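Local coordinates for PRESAN domain-containing protein (Plasmodium falciparum, PDB 7D2W), which is of unknown function but, as a helical-bundle member of the PHIST family of the malaria parasite, probably acts through binding other proteins, at residues E54-D57 and L58-Q61; K84-L87 and K88-G92; S154-R157 and S158-E162. All coordinates share one frame; numbering follows the deposited sequence. Where two conformers were deposited one is given.

Contact 1 of 3, residues E54-D57 and L58-Q61; sequences ELFD and LLVQ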
loop_
_atom_site.group_PDB
_atom_site.type_symbol
_atom_site.label_atom_id
_atom_site.label_comp_id
_atom_site.label_asym_id
_atom_site.label_seq_id
_atom_site.Cartn_x
_atom_site.Cartn_y
_atom_site.Cartn_z
ATOM N N GLU A 54 -16.800 7.103 -9.102
ATOM C CA GLU A 54 -18.155 7.137 -9.644
ATOM C C GLU A 54 -18.210 8.028 -10.884
ATOM O O GLU A 54 -18.770 7.653 -11.920
ATOM C CB GLU A 54 -19.131 7.623 -8.568
ATOM C CG GLU A 54 -19.262 6.672 -7.367
ATOM C CD GLU A 54 -19.875 7.326 -6.122
ATOM O OE1 GLU A 54 -19.892 8.572 -6.029
ATOM O OE2 GLU A 54 -20.336 6.581 -5.229
ATOM N N LEU A 55 -17.599 9.203 -10.799
ATOM C CA LEU A 55 -17.531 10.110 -11.938
ATOM C C LEU A 55 -16.787 9.503 -13.118
ATOM O O LEU A 55 -17.032 9.897 -14.264
ATOM C CB LEU A 55 -16.869 11.401 -11.495
ATOM C CG LEU A 55 -16.785 12.599 -12.413
ATOM C CD1 LEU A 55 -18.146 13.193 -12.682
ATOM C CD2 LEU A 55 -15.868 13.573 -11.715
ATOM N N PHE A 56 -15.870 8.558 -12.864
ATOM C CA PHE A 56 -15.172 7.860 -13.937
ATOM C C PHE A 56 -16.083 6.930 -14.716
ATOM O O PHE A 56 -15.618 6.268 -15.649
ATOM C CB PHE A 56 -13.993 7.041 -13.403
ATOM C CG PHE A 56 -12.743 7.845 -13.176
ATOM C CD1 PHE A 56 -12.729 9.206 -13.407
ATOM C CD2 PHE A 56 -11.588 7.242 -12.708
ATOM C CE1 PHE A 56 -11.583 9.962 -13.189
ATOM C CE2 PHE A 56 -10.445 7.988 -12.489
ATOM C CZ PHE A 56 -10.449 9.357 -12.722
ATOM N N ASP A 57 -17.355 6.819 -14.344
ATOM C CA ASP A 57 -18.294 6.069 -15.160
ATOM C C ASP A 57 -19.247 6.973 -15.916
ATOM O O ASP A 57 -19.817 6.542 -16.923
ATOM C CB ASP A 57 -19.070 5.066 -14.294
ATOM C CG ASP A 57 -18.142 4.190 -13.448
ATOM O OD1 ASP A 57 -16.964 4.018 -13.826
ATOM O OD2 ASP A 57 -18.585 3.667 -12.404
ATOM N N LEU A 58 -19.386 8.230 -15.480
ATOM C CA LEU A 58 -20.068 9.248 -16.268
ATOM C C LEU A 58 -19.249 9.696 -17.469
ATOM O O LEU A 58 -19.782 10.403 -18.335
ATOM C CB LEU A 58 -20.379 10.454 -15.395
ATOM C CG LEU A 58 -20.997 10.050 -14.064
ATOM C CD1 LEU A 58 -21.107 11.251 -13.149
ATOM C CD2 LEU A 58 -22.347 9.407 -14.327
ATOM N N LEU A 59 -17.969 9.316 -17.525
ATOM C CA LEU A 59 -17.110 9.564 -18.682
ATOM C C LEU A 59 -17.090 8.297 -19.524
ATOM O O LEU A 59 -16.309 7.374 -19.288
ATOM C CB LEU A 59 -15.710 9.973 -18.245
ATOM C CG LEU A 59 -15.688 11.178 -17.309
ATOM C CD1 LEU A 59 -14.316 11.372 -16.716
ATOM C CD2 LEU A 59 -16.117 12.416 -18.066
ATOM N N VAL A 60 -17.988 8.251 -20.504
ATOM C CA VAL A 60 -18.006 7.174 -21.487
ATOM C C VAL A 60 -17.201 7.556 -22.725
ATOM O O VAL A 60 -16.707 6.678 -23.443
ATOM C CB VAL A 60 -19.460 6.829 -21.857
ATOM C CG1 VAL A 60 -20.064 5.891 -20.824
ATOM C CG2 VAL A 60 -20.292 8.102 -21.968
ATOM N N GLN A 61 -17.086 8.856 -22.994
ATOM C CA GLN A 61 -16.257 9.412 -24.046
ATOM C C GLN A 61 -15.212 10.304 -23.407
ATOM O O GLN A 61 -15.384 10.776 -22.280
ATOM C CB GLN A 61 -17.074 10.241 -25.043
ATOM C CG GLN A 61 -18.285 9.545 -25.617
ATOM C CD GLN A 61 -18.954 10.370 -26.699
ATOM O OE1 GLN A 61 -19.170 11.573 -26.537
ATOM N NE2 GLN A 61 -19.275 9.729 -27.817
#

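Contact 2 of 3, residues K84-L87 and K88-G92; sequences KDLL and KNLRG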
loop_
_atom_site.group_PDB
_atom_site.type_symbol
_atom_site.label_atom_id
_atom_site.label_comp_id
_atom_site.label_asym_id
_atom_site.label_seq_id
_atom_site.Cartn_x
_atom_site.Cartn_y
_atom_site.Cartn_z
ATOM N N LYS A 84 -0.389 14.555 3.800
ATOM C CA LYS A 84 -0.655 15.216 5.079
ATOM C C LYS A 84 -0.968 14.195 6.167
ATOM O O LYS A 84 -0.445 14.288 7.285
ATOM C CB LYS A 84 -1.817 16.203 4.944
ATOM C CG LYS A 84 -1.516 17.493 4.158
ATOM C CD LYS A 84 -2.548 18.602 4.476
ATOM C CE LYS A 84 -2.800 18.706 5.989
ATOM N NZ LYS A 84 -3.122 20.087 6.525
ATOM N N ASP A 85 -1.798 13.193 5.843
ATOM C CA ASP A 85 -2.164 12.156 6.806
ATOM C C ASP A 85 -0.956 11.325 7.225
ATOM O O ASP A 85 -0.817 10.964 8.402
ATOM C CB ASP A 85 -3.224 11.234 6.209
ATOM C CG ASP A 85 -4.579 11.906 6.056
ATOM O OD1 ASP A 85 -4.807 12.997 6.624
ATOM O OD2 ASP A 85 -5.416 11.326 5.349
ATOM N N LEU A 86 -0.105 10.967 6.266
ATOM C CA LEU A 86 1.109 10.217 6.582
ATOM C C LEU A 86 1.998 10.993 7.552
ATOM O O LEU A 86 2.494 10.436 8.539
ATOM C CB LEU A 86 1.860 9.904 5.286
ATOM C CG LEU A 86 3.309 9.443 5.449
ATOM C CD1 LEU A 86 3.326 8.002 5.910
ATOM C CD2 LEU A 86 4.072 9.593 4.128
ATOM N N LEU A 87 2.217 12.281 7.282
ATOM C CA LEU A 87 3.081 13.083 8.144
ATOM C C LEU A 87 2.465 13.263 9.524
ATOM O O LEU A 87 3.183 13.297 10.530
ATOM C CB LEU A 87 3.350 14.442 7.506
ATOM C CG LEU A 87 4.216 14.386 6.248
ATOM C CD1 LEU A 87 4.351 15.785 5.683
ATOM C CD2 LEU A 87 5.582 13.781 6.567
ATOM N N LYS A 88 1.140 13.386 9.586
ATOM C CA LYS A 88 0.451 13.448 10.873
ATOM C C LYS A 88 0.660 12.155 11.652
ATOM O O LYS A 88 0.972 12.177 12.856
ATOM C CB LYS A 88 -1.043 13.717 10.644
ATOM C CG LYS A 88 -1.901 13.957 11.910
ATOM C CD LYS A 88 -3.356 14.262 11.514
ATOM C CE LYS A 88 -4.284 14.392 12.719
ATOM N NZ LYS A 88 -4.095 15.669 13.468
ATOM N N ASN A 89 0.514 11.016 10.977
ATOM C CA ASN A 89 0.670 9.736 11.660
ATOM C C ASN A 89 2.121 9.491 12.056
ATOM O O ASN A 89 2.388 8.942 13.131
ATOM C CB ASN A 89 0.135 8.610 10.777
ATOM C CG ASN A 89 -1.316 8.820 10.401
ATOM O OD1 ASN A 89 -2.055 9.481 11.124
ATOM N ND2 ASN A 89 -1.726 8.279 9.257
ATOM N N LEU A 90 3.074 9.900 11.213
ATOM C CA LEU A 90 4.481 9.719 11.555
ATOM C C LEU A 90 4.896 10.629 12.704
ATOM O O LEU A 90 5.667 10.220 13.583
ATOM C CB LEU A 90 5.349 9.964 10.321
ATOM C CG LEU A 90 5.381 8.793 9.325
ATOM C CD1 LEU A 90 6.430 9.045 8.219
ATOM C CD2 LEU A 90 5.642 7.458 10.021
ATOM N N ARG A 91 4.385 11.863 12.722
ATOM C CA ARG A 91 4.677 12.762 13.830
ATOM C C ARG A 91 4.233 12.161 15.156
ATOM O O ARG A 91 4.899 12.347 16.179
ATOM C CB ARG A 91 3.992 14.110 13.599
ATOM C CG ARG A 91 4.353 15.155 14.624
ATOM C CD ARG A 91 5.795 15.621 14.454
ATOM N NE ARG A 91 6.683 14.957 15.404
ATOM C CZ ARG A 91 7.776 15.510 15.916
ATOM N NH1 ARG A 91 8.120 16.743 15.568
ATOM N NH2 ARG A 91 8.523 14.831 16.776
ATOM N N GLY A 92 3.134 11.406 15.147
ATOM C CA GLY A 92 2.649 10.795 16.371
ATOM C C GLY A 92 3.619 9.793 16.965
ATOM O O GLY A 92 3.734 9.682 18.187
#

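Contact 3 of 3, residues S154-R157 and S158-E162; sequences SFIR and SCIDE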
loop_
_atom_site.group_PDB
_atom_site.type_symbol
_atom_site.label_atom_id
_atom_site.label_comp_id
_atom_site.label_asym_id
_atom_site.label_seq_id
_atom_site.Cartn_x
_atom_site.Cartn_y
_atom_site.Cartn_z
ATOM N N SER A 154 -7.719 4.470 -16.364
ATOM C CA SER A 154 -6.827 3.519 -15.712
ATOM C C SER A 154 -5.539 4.199 -15.278
ATOM O O SER A 154 -5.004 3.899 -14.205
ATOM C CB SER A 154 -6.521 2.345 -16.649
ATOM O OG SER A 154 -7.723 1.731 -17.073
ATOM N N PHE A 155 -5.023 5.118 -16.100
ATOM C CA PHE A 155 -3.801 5.823 -15.726
ATOM C C PHE A 155 -4.001 6.604 -14.428
ATOM O O PHE A 155 -3.172 6.535 -13.510
ATOM C CB PHE A 155 -3.363 6.746 -16.863
ATOM C CG PHE A 155 -2.351 7.771 -16.447
ATOM C CD1 PHE A 155 -0.998 7.458 -16.412
ATOM C CD2 PHE A 155 -2.760 9.044 -16.062
ATOM C CE1 PHE A 155 -0.066 8.399 -16.018
ATOM C CE2 PHE A 155 -1.845 9.988 -15.662
ATOM C CZ PHE A 155 -0.478 9.662 -15.646
ATOM N N ILE A 156 -5.112 7.347 -14.325
ATOM C CA ILE A 156 -5.314 8.183 -13.144
ATOM C C ILE A 156 -5.485 7.317 -11.903
ATOM O O ILE A 156 -4.887 7.590 -10.847
ATOM C CB ILE A 156 -6.514 9.135 -13.341
ATOM C CG1 ILE A 156 -6.245 10.124 -14.479
ATOM C CG2 ILE A 156 -6.799 9.908 -12.037
ATOM C CD1 ILE A 156 -7.505 10.939 -14.898
ATOM N N ARG A 157 -6.300 6.255 -11.993
ATOM C CA ARG A 157 -6.479 5.369 -10.844
ATOM C C ARG A 157 -5.159 4.701 -10.469
ATOM O O ARG A 157 -4.839 4.563 -9.284
ATOM C CB ARG A 157 -7.570 4.324 -11.126
ATOM C CG ARG A 157 -7.885 3.370 -9.935
ATOM C CD ARG A 157 -9.382 2.986 -9.817
ATOM N NE ARG A 157 -9.736 2.444 -8.497
ATOM C CZ ARG A 157 -10.970 2.093 -8.138
ATOM N NH1 ARG A 157 -11.216 1.614 -6.908
ATOM N NH2 ARG A 157 -11.973 2.233 -9.003
ATOM N N SER A 158 -4.355 4.323 -11.467
ATOM C CA SER A 158 -3.063 3.710 -11.155
ATOM C C SER A 158 -2.098 4.702 -10.513
ATOM O O SER A 158 -1.286 4.301 -9.675
ATOM C CB SER A 158 -2.442 3.085 -12.412
ATOM O OG SER A 158 -3.063 1.829 -12.640
ATOM N N CYS A 159 -2.172 5.990 -10.875
ATOM C CA CYS A 159 -1.353 6.993 -10.196
ATOM C C CYS A 159 -1.726 7.120 -8.723
ATOM O O CYS A 159 -0.856 7.274 -7.862
ATOM C CB CYS A 159 -1.499 8.346 -10.886
ATOM S SG CYS A 159 -0.550 8.435 -12.406
ATOM N N ILE A 160 -3.020 7.087 -8.415
ATOM C CA ILE A 160 -3.434 7.146 -7.018
ATOM C C ILE A 160 -2.958 5.903 -6.276
ATOM O O ILE A 160 -2.432 5.997 -5.157
ATOM C CB ILE A 160 -4.959 7.353 -6.941
ATOM C CG1 ILE A 160 -5.292 8.755 -7.467
ATOM C CG2 ILE A 160 -5.483 7.202 -5.482
ATOM C CD1 ILE A 160 -6.784 8.962 -7.715
ATOM N N ASP A 161 -3.087 4.723 -6.902
ATOM C CA ASP A 161 -2.559 3.497 -6.294
ATOM C C ASP A 161 -1.062 3.607 -6.040
ATOM O O ASP A 161 -0.557 3.133 -5.017
ATOM C CB ASP A 161 -2.798 2.283 -7.197
ATOM C CG ASP A 161 -4.261 1.959 -7.410
ATOM O OD1 ASP A 161 -5.103 2.323 -6.570
ATOM O OD2 ASP A 161 -4.556 1.289 -8.426
ATOM N N GLU A 162 -0.330 4.187 -6.991
ATOM C CA GLU A 162 1.115 4.344 -6.836
ATOM C C GLU A 162 1.453 5.273 -5.672
ATOM O O GLU A 162 2.431 5.038 -4.940
ATOM C CB GLU A 162 1.721 4.866 -8.140
ATOM C CG GLU A 162 3.242 4.955 -8.125
ATOM C CD GLU A 162 3.813 5.415 -9.453
ATOM O OE1 GLU A 162 3.037 5.934 -10.296
ATOM O OE2 GLU A 162 5.037 5.246 -9.653
#

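Contact 1 of 3, residues E54-D57 and L58-Q61
L58 folds back over L55 where the helix gives way to loop, and the two leucines meet through single methyl groups, L55 CD1 to L58 CD1 at 3.6 Å. The side chains cross at about a right angle. Chi1 of -47° sets L58 CG anti to the carbonyl carbon, 3.9 Å from E54 O and near L55 O, and lets CD1 reach L55. The backbone places L58 CB 3.6 Å from L55 O.

L59 CG also packs against L55 O, at 3.6 Å. L55 O further receives two weak backbone hydrogen bonds, from L58 N at 3.1 Å and from L59 N at 3.4 Å. Both are strongly bent, with N-H...O angles of 124° and 127°, as the helical pattern breaks down at its C-terminal end. L59 CD1 approaches the ring of F56 obliquely, 4.3 Å from F56 CD1, a loose contact.

The carbonyls of F56 and L59 both accept hydrogen bonds from K153 NZ, which ties this helix end to helix 149-181. L55 and L59 lean on Y67, and F56 and L59 on I71, joining the end of helix 49-58 to the first turns of helix 65-93.

Contact 2 of 3, residues K84-L87 and K88-G92
L90 reaches back along the helix to L86, one turn earlier, and the two leucines run side by side pointing the same way. From the backbone outward, L90 CB lies 3.4 Å from L86 O and also skirts the carbonyl oxygen of L87. The next atom, CG, is just as near L86 O and 4.1 Å from L86 CD1. At the tip, L90 CD1 meets L86 CD1 at 4.0 Å, an ordinary methyl-methyl contact. Chi1 of -78° sets CG anti to the carbonyl carbon and directs the branch toward the preceding turn, whereas L86, with its CG anti to the backbone N (165°), sends CD1 forward to meet it.

Beneath the side chains the backbone is regular alpha-helix. L90 N donates to L86 O at 2.8 Å, and K88 N, N89 N and R91 N bond in the same i to i-4 pattern to K84 O, D85 O and L87 O, all with N-H...O angles near 157°. The carboxylate of D85 is held through OD1 by Q81 NE2.

One side of this part of helix 65-93 packs on two other helices. L86 and L90 pack on Y171 of helix 149-181, and L86 also on H167; L87 and L90 touch C124 of helix 117-144, where L90 further meets W117 and C120 and R91 makes a cation-pi contact with W117.

Contact 3 of 3, residues S154-R157 and S158-E162
The ring of F155 carries C159 SG on one face, 3.8 Å from the ring centroid and 23° off its normal, a cysteine sulfur-aromatic contact. C159 SG is offset toward the rim, nearest F155 CZ at 3.5 Å. F155 CG lies anti to its own nitrogen (chi1 164°), which swings the ring alongside the next turn, while C159 SG, anti to its carbonyl carbon, turns back to meet it. The ring also packs on R138, F139 and L142 of helix 117-144.

On another side of the helix, I160 reaches back over I156, its CG1 3.6 Å from I156 O, and the branches meet loosely at 4.4 Å between I156 CG2 and I160 CD1.

Most polar groups look to the second subunit. S154 OG bonds to D150 OD1 of that subunit, and D161 OD2 to its S154 OG. In one of its two conformers, R157 also bonds through NE to S154 OG of the second subunit, and R157 NH1 of the second subunit forms a salt bridge with D161 OD2 and a hydrogen bond with S158 OG. R157 makes a cation-pi contact with Y53 of its own chain as well. The chemistry is therefore largely divided: sulfur, ring and isoleucines serve the bundle interior, while serines, arginine and aspartate mostly serve a polar dimer interface whose opposite charges would favour pairing between subunits.

In the fold
The three contacts follow one another along the chain within one helical bundle. Contacts 1 and 3 lie on the same side of the chain's centre, their own centres about 15 Å apart, and they touch directly: F56 CZ packs against I156 CG2 at 3.8 Å, so the end of helix 49-58 rests on helix 149-181. Contact 2 sits on the opposite side of the centre, about 33 Å from contact 1 and 22 Å from contact 3 between centres, and touches neither. Helix 65-93 nevertheless links all three, since I71 meets side chains of both contacts 1 and 3, and its later turns form contact 2. Of the three, only contact 3 meets the second subunit.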